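Local coordinates for CBS domain containing membrane protein (Sphaerobacter thermophilus, PDB 4ESY) that is of unknown function but, through the tandem CBS domains of this C-terminal part, probably senses a small regulatory ligand for a longer membrane protein, at residues 139-144 / 149-154; 126-131 / 158-163. All blocks are in the same frame, centred on the assembly; numbering follows the deposited sequence. Where two conformers were deposited one is given.

Contact 1: 139-144 / 149-154; sequences IPVVQD and GIVTRR
Gly149 O is approached by two groups of the facing strand: the amide of Val141 donates to it in a nearly straight bond (Val141 N to Gly149 O 2.8 Å, 178° at the hydrogen), and the CA-H of Pro140 adds a longer contact (Pro140 CA to Gly149 O 3.6 Å). At the other end of the pairing Ile139 and Val151 exchange two backbone bonds, Ile139 N to Val151 O and Val151 N to Ile139 O, both 2.8 Å; the return bond from Gly149 N to Val141 O is weak, at 3.5 Å. Two hydrogen-bonded pairs, Ile139 with Val151 and Val141 with Gly149, thus flank the non-hydrogen-bonded pair Pro140 with Ile150, the antiparallel pattern of a beta hairpin, here that of the second CBS motif. Proline, which lacks an N-H, fits that middle position.

Where the side chains meet, one methyl of each valine does the touching: Val141 CG2 lies 3.7 Å from Val151 CG2, the two side chains crossing at a slant. In both residues CG1 is anti to the backbone N (chi1 -173° in Val141, 166° in Val151), which leaves CG2 beside the N and turned to its partner. Glycine at 149 brings no side chain to the same face.

Helix 124-134 covers the face bearing Ile139 and Val151 through Ile127, Gln130 and Met131, while Pro140 on the other face packs against Leu61 and Ile64 of strand 61-64, and Thr152 N-caps helix 153-157 in a capping box, its own N bonded to Asp155 OD2.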
loop_
_atom_site.group_PDB
_atom_site.type_symbol
_atom_site.label_atom_id
_atom_site.label_comp_id
_atom_site.label_asym_id
_atom_site.label_seq_id
_atom_site.Cartn_x
_atom_site.Cartn_y
_atom_site.Cartn_z
ATOM N N ILE B 139 5.076 -11.408 0.414
ATOM C CA ILE B 139 5.645 -12.706 0.756
ATOM C C ILE B 139 5.613 -12.895 2.255
ATOM O O ILE B 139 6.205 -12.081 2.976
ATOM C CB ILE B 139 7.115 -12.804 0.298
ATOM C CG1 ILE B 139 7.179 -12.806 -1.241
ATOM C CG2 ILE B 139 7.792 -14.083 0.883
ATOM C CD1 ILE B 139 8.596 -12.651 -1.831
ATOM N N PRO B 140 4.986 -13.984 2.721
ATOM C CA PRO B 140 4.926 -14.338 4.138
ATOM C C PRO B 140 6.297 -14.803 4.688
ATOM O O PRO B 140 7.074 -15.447 3.991
ATOM C CB PRO B 140 3.859 -15.462 4.192
ATOM C CG PRO B 140 3.878 -16.074 2.842
ATOM C CD PRO B 140 4.263 -14.957 1.874
ATOM N N VAL B 141 6.601 -14.407 5.916
ATOM C CA VAL B 141 7.826 -14.831 6.588
ATOM C C VAL B 141 7.401 -15.816 7.662
ATOM O O VAL B 141 6.488 -15.556 8.437
ATOM C CB VAL B 141 8.610 -13.640 7.179
ATOM C CG1 VAL B 141 9.965 -14.096 7.712
ATOM C CG2 VAL B 141 8.814 -12.558 6.111
ATOM N N VAL B 142 8.049 -16.972 7.656
ATOM C CA VAL B 142 7.719 -18.070 8.532
ATOM C C VAL B 142 8.956 -18.494 9.281
ATOM O O VAL B 142 10.024 -18.613 8.692
ATOM C CB VAL B 142 7.203 -19.241 7.702
ATOM C CG1 VAL B 142 7.055 -20.486 8.555
ATOM C CG2 VAL B 142 5.889 -18.854 7.074
ATOM N N GLN B 143 8.797 -18.710 10.584
ATOM C CA GLN B 143 9.861 -19.143 11.477
ATOM C C GLN B 143 9.311 -20.349 12.252
ATOM O O GLN B 143 8.458 -20.198 13.134
ATOM C CB GLN B 143 10.259 -17.987 12.417
ATOM C CG GLN B 143 11.368 -18.320 13.458
ATOM C CD GLN B 143 11.654 -17.164 14.430
ATOM O OE1 GLN B 143 11.117 -16.059 14.298
ATOM N NE2 GLN B 143 12.494 -17.423 15.415
ATOM N N ASP B 144 9.758 -21.545 11.867
ATOM C CA ASP B 144 9.299 -22.820 12.446
ATOM C C ASP B 144 7.812 -23.111 12.205
ATOM O O ASP B 144 7.108 -23.516 13.131
ATOM C CB ASP B 144 9.586 -22.898 13.954
ATOM C CG ASP B 144 11.027 -22.538 14.313
ATOM O OD1 ASP B 144 11.966 -22.934 13.574
ATOM O OD2 ASP B 144 11.213 -21.857 15.354
ATOM N N GLY B 149 5.551 -12.550 9.886
ATOM C CA GLY B 149 5.361 -11.300 9.181
ATOM C C GLY B 149 4.923 -11.497 7.750
ATOM O O GLY B 149 4.871 -12.628 7.272
ATOM N N ILE B 150 4.601 -10.389 7.079
ATOM C CA ILE B 150 4.396 -10.372 5.633
ATOM C C ILE B 150 5.213 -9.211 5.095
ATOM O O ILE B 150 5.118 -8.102 5.601
ATOM C CB ILE B 150 2.925 -10.183 5.213
ATOM C CG1 ILE B 150 2.103 -11.441 5.462
ATOM C CG2 ILE B 150 2.840 -9.892 3.693
ATOM C CD1 ILE B 150 0.579 -11.237 5.251
ATOM N N VAL B 151 6.057 -9.480 4.113
ATOM C CA VAL B 151 6.884 -8.428 3.544
ATOM C C VAL B 151 6.225 -8.026 2.223
ATOM O O VAL B 151 5.866 -8.883 1.405
ATOM C CB VAL B 151 8.323 -8.914 3.311
ATOM C CG1 VAL B 151 9.107 -7.926 2.393
ATOM C CG2 VAL B 151 9.022 -9.119 4.650
ATOM N N THR B 152 5.980 -6.735 2.054
ATOM C CA THR B 152 5.352 -6.261 0.825
ATOM C C THR B 152 6.364 -5.554 -0.081
ATOM O O THR B 152 7.458 -5.190 0.340
ATOM C CB THR B 152 4.239 -5.256 1.129
ATOM O OG1 THR B 152 4.827 -4.122 1.777
ATOM C CG2 THR B 152 3.211 -5.888 2.071
ATOM N N ARG B 153 5.951 -5.315 -1.315
ATOM C CA ARG B 153 6.752 -4.556 -2.259
ATOM C C ARG B 153 6.988 -3.144 -1.693
ATOM O O ARG B 153 8.093 -2.654 -1.748
ATOM C CB ARG B 153 6.071 -4.544 -3.633
ATOM C CG ARG B 153 6.889 -3.968 -4.758
ATOM C CD ARG B 153 6.165 -4.139 -6.099
ATOM N NE ARG B 153 6.165 -5.536 -6.555
ATOM C CZ ARG B 153 7.015 -6.032 -7.459
ATOM N NH1 ARG B 153 7.933 -5.241 -8.016
ATOM N NH2 ARG B 153 6.942 -7.312 -7.825
ATOM N N ARG B 154 5.964 -2.525 -1.101
ATOM C CA ARG B 154 6.148 -1.214 -0.476
ATOM C C ARG B 154 7.250 -1.183 0.594
ATOM O O ARG B 154 8.043 -0.233 0.630
ATOM C CB ARG B 154 4.841 -0.678 0.135
ATOM C CG ARG B 154 5.107 0.553 1.037
ATOM C CD ARG B 154 3.845 1.204 1.646
ATOM N NE ARG B 154 4.178 2.390 2.446
ATOM C CZ ARG B 154 3.309 3.009 3.254
ATOM N NH1 ARG B 154 2.064 2.531 3.379
ATOM N NH2 ARG B 154 3.680 4.089 3.954
#

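Contact 2: 126-131 / 158-163; sequences SIADQM and KLLLLE
Ala128 meets Leu162 and Leu160 through purely apolar contacts, with no hydrogen bond between 126-131 and 158-163. Its single methyl, directed from the helix toward the C-terminal segment, serves both leucines: CB of Ala128 is 3.8 Å from CD2 of Leu162 and 4.1 Å from CD1 of Leu160. Each leucine therefore touches with the tip of one branch. Leu160 holds CG between its backbone N and carbonyl carbon (chi1 77°), a strained choice for leucine, whereas in Leu162 CG lies anti to the carbonyl carbon (chi1 -52°). With alanine there the extended chain comes close, Ala128 CA lying 6.9 Å from Leu162 CA.

The polar interactions are made within the helix or with other parts of the protein. Gln130 N bonds to Ser126 O and Met131 N to Ile127 O, the i to i+4 bonds of the helix, while the carboxylate of Asp129 is shared between salt bridges to Arg132 and Arg16. Lys158 makes a salt bridge to an acidic side chain on the chain of another protein.

Following helix 153-157, where Leu162 also packs on Arg153 and Leu157, and with Leu160 reaching Val124, segment 158-163 runs beside helix 124-134 of the second CBS motif.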
loop_
_atom_site.group_PDB
_atom_site.type_symbol
_atom_site.label_atom_id
_atom_site.label_comp_id
_atom_site.label_asym_id
_atom_site.label_seq_id
_atom_site.Cartn_x
_atom_site.Cartn_y
_atom_site.Cartn_z
ATOM N N SER B 126 17.605 -11.381 -1.196
ATOM C CA SER B 126 17.050 -12.638 -1.681
ATOM C C SER B 126 15.506 -12.579 -1.765
ATOM O O SER B 126 14.903 -13.108 -2.696
ATOM C CB SER B 126 17.510 -13.775 -0.759
ATOM O OG SER B 126 16.812 -13.706 0.478
ATOM N N ILE B 127 14.856 -11.932 -0.800
ATOM C CA ILE B 127 13.411 -11.766 -0.894
ATOM C C ILE B 127 13.057 -10.766 -2.026
ATOM O O ILE B 127 12.118 -10.973 -2.787
ATOM C CB ILE B 127 12.765 -11.441 0.500
ATOM C CG1 ILE B 127 11.246 -11.526 0.443
ATOM C CG2 ILE B 127 13.070 -10.060 0.933
ATOM C CD1 ILE B 127 10.603 -11.806 1.837
ATOM N N ALA B 128 13.837 -9.710 -2.163
ATOM C CA ALA B 128 13.663 -8.786 -3.297
ATOM C C ALA B 128 13.732 -9.554 -4.629
ATOM O O ALA B 128 12.925 -9.345 -5.535
ATOM C CB ALA B 128 14.722 -7.703 -3.258
ATOM N N ASP B 129 14.685 -10.469 -4.720
ATOM C CA ASP B 129 14.809 -11.299 -5.897
ATOM C C ASP B 129 13.599 -12.181 -6.109
ATOM O O ASP B 129 13.156 -12.357 -7.234
ATOM C CB ASP B 129 16.082 -12.135 -5.800
ATOM C CG ASP B 129 17.334 -11.282 -5.934
ATOM O OD1 ASP B 129 17.180 -10.083 -6.301
ATOM O OD2 ASP B 129 18.451 -11.799 -5.670
ATOM N N GLN B 130 13.075 -12.727 -5.012
ATOM C CA GLN B 130 11.848 -13.514 -5.035
ATOM C C GLN B 130 10.684 -12.691 -5.588
ATOM O O GLN B 130 9.927 -13.169 -6.430
ATOM C CB GLN B 130 11.505 -14.030 -3.624
ATOM C CG GLN B 130 12.280 -15.282 -3.178
ATOM C CD GLN B 130 11.882 -15.750 -1.778
ATOM O OE1 GLN B 130 11.618 -14.938 -0.894
ATOM N NE2 GLN B 130 11.849 -17.060 -1.576
HETATM N N MSE B 131 10.554 -11.455 -5.105
HETATM C CA MSE B 131 9.456 -10.551 -5.522
HETATM C C MSE B 131 9.388 -10.453 -7.036
HETATM O O MSE B 131 8.402 -10.846 -7.645
HETATM C CB MSE B 131 9.627 -9.122 -4.992
HETATM C CG MSE B 131 9.192 -8.874 -3.580
HETATM SE SE MSE B 131 7.295 -8.771 -3.098
HETATM C CE MSE B 131 7.641 -8.673 -1.185
ATOM N N LYS B 158 11.339 0.976 0.367
ATOM C CA LYS B 158 11.996 1.857 1.342
ATOM C C LYS B 158 13.499 1.586 1.445
ATOM O O LYS B 158 14.240 2.388 2.011
ATOM C CB LYS B 158 11.356 1.681 2.724
ATOM C CG LYS B 158 9.900 2.190 2.814
ATOM C CD LYS B 158 9.303 1.783 4.135
ATOM C CE LYS B 158 7.942 2.414 4.315
ATOM N NZ LYS B 158 7.397 1.968 5.595
ATOM N N LEU B 159 13.928 0.466 0.868
ATOM C CA LEU B 159 15.317 -0.001 0.940
ATOM C C LEU B 159 16.016 -0.093 -0.401
ATOM O O LEU B 159 17.177 0.277 -0.512
ATOM C CB LEU B 159 15.364 -1.387 1.584
ATOM C CG LEU B 159 14.936 -1.364 3.046
ATOM C CD1 LEU B 159 14.660 -2.770 3.544
ATOM C CD2 LEU B 159 16.068 -0.763 3.795
ATOM N N LEU B 160 15.342 -0.592 -1.430
ATOM C CA LEU B 160 16.065 -0.795 -2.673
ATOM C C LEU B 160 15.124 -0.819 -3.866
ATOM O O LEU B 160 13.943 -1.056 -3.708
ATOM C CB LEU B 160 16.949 -2.078 -2.600
ATOM C CG LEU B 160 16.298 -3.471 -2.746
ATOM C CD1 LEU B 160 17.353 -4.611 -2.650
ATOM C CD2 LEU B 160 15.151 -3.738 -1.776
ATOM N N LEU B 161 15.665 -0.555 -5.052
ATOM C CA LEU B 161 14.879 -0.573 -6.269
ATOM C C LEU B 161 14.475 -2.012 -6.560
ATOM O O LEU B 161 15.160 -2.941 -6.138
ATOM C CB LEU B 161 15.704 -0.023 -7.435
ATOM C CG LEU B 161 16.104 1.443 -7.295
ATOM C CD1 LEU B 161 17.199 1.878 -8.296
ATOM C CD2 LEU B 161 14.855 2.303 -7.447
ATOM N N LEU B 162 13.369 -2.201 -7.270
ATOM C CA LEU B 162 12.997 -3.531 -7.753
ATOM C C LEU B 162 12.873 -3.586 -9.294
ATOM O O LEU B 162 11.976 -2.973 -9.882
ATOM C CB LEU B 162 11.705 -4.003 -7.080
ATOM C CG LEU B 162 11.757 -3.913 -5.556
ATOM C CD1 LEU B 162 10.409 -4.172 -4.946
ATOM C CD2 LEU B 162 12.777 -4.892 -5.028
ATOM N N GLU B 163 13.785 -4.319 -9.933
ATOM C CA GLU B 163 13.752 -4.558 -11.385
ATOM C C GLU B 163 13.629 -3.281 -12.224
ATOM O O GLU B 163 14.013 -2.190 -11.794
ATOM C CB GLU B 163 12.631 -5.546 -11.753
ATOM C CG GLU B 163 12.698 -6.108 -13.181
ATOM C CD GLU B 163 13.709 -7.239 -13.333
ATOM O OE1 GLU B 163 13.336 -8.306 -13.871
ATOM O OE2 GLU B 163 14.875 -7.060 -12.921
#

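In the fold
From the N terminus, the chain enters the second CBS domain and reaches helix 124-134, the first half of contact 2. It then turns into strand 138-143, folds back as strand 146-152 to close the short hairpin of contact 1, and continues through helix 153-157 into 158-163, which returns to helix 124-134. Contact 1 is thus nested inside the larger loop closed by contact 2, their centres about 13 Å apart. The two meet directly where CE of the selenomethionine Met131 lies against the backbone at the end of strand 146-152. Together they tie helix, hairpin, helix and C-terminal tail into one compact unit, the alpha-beta-beta-alpha part of the second CBS motif.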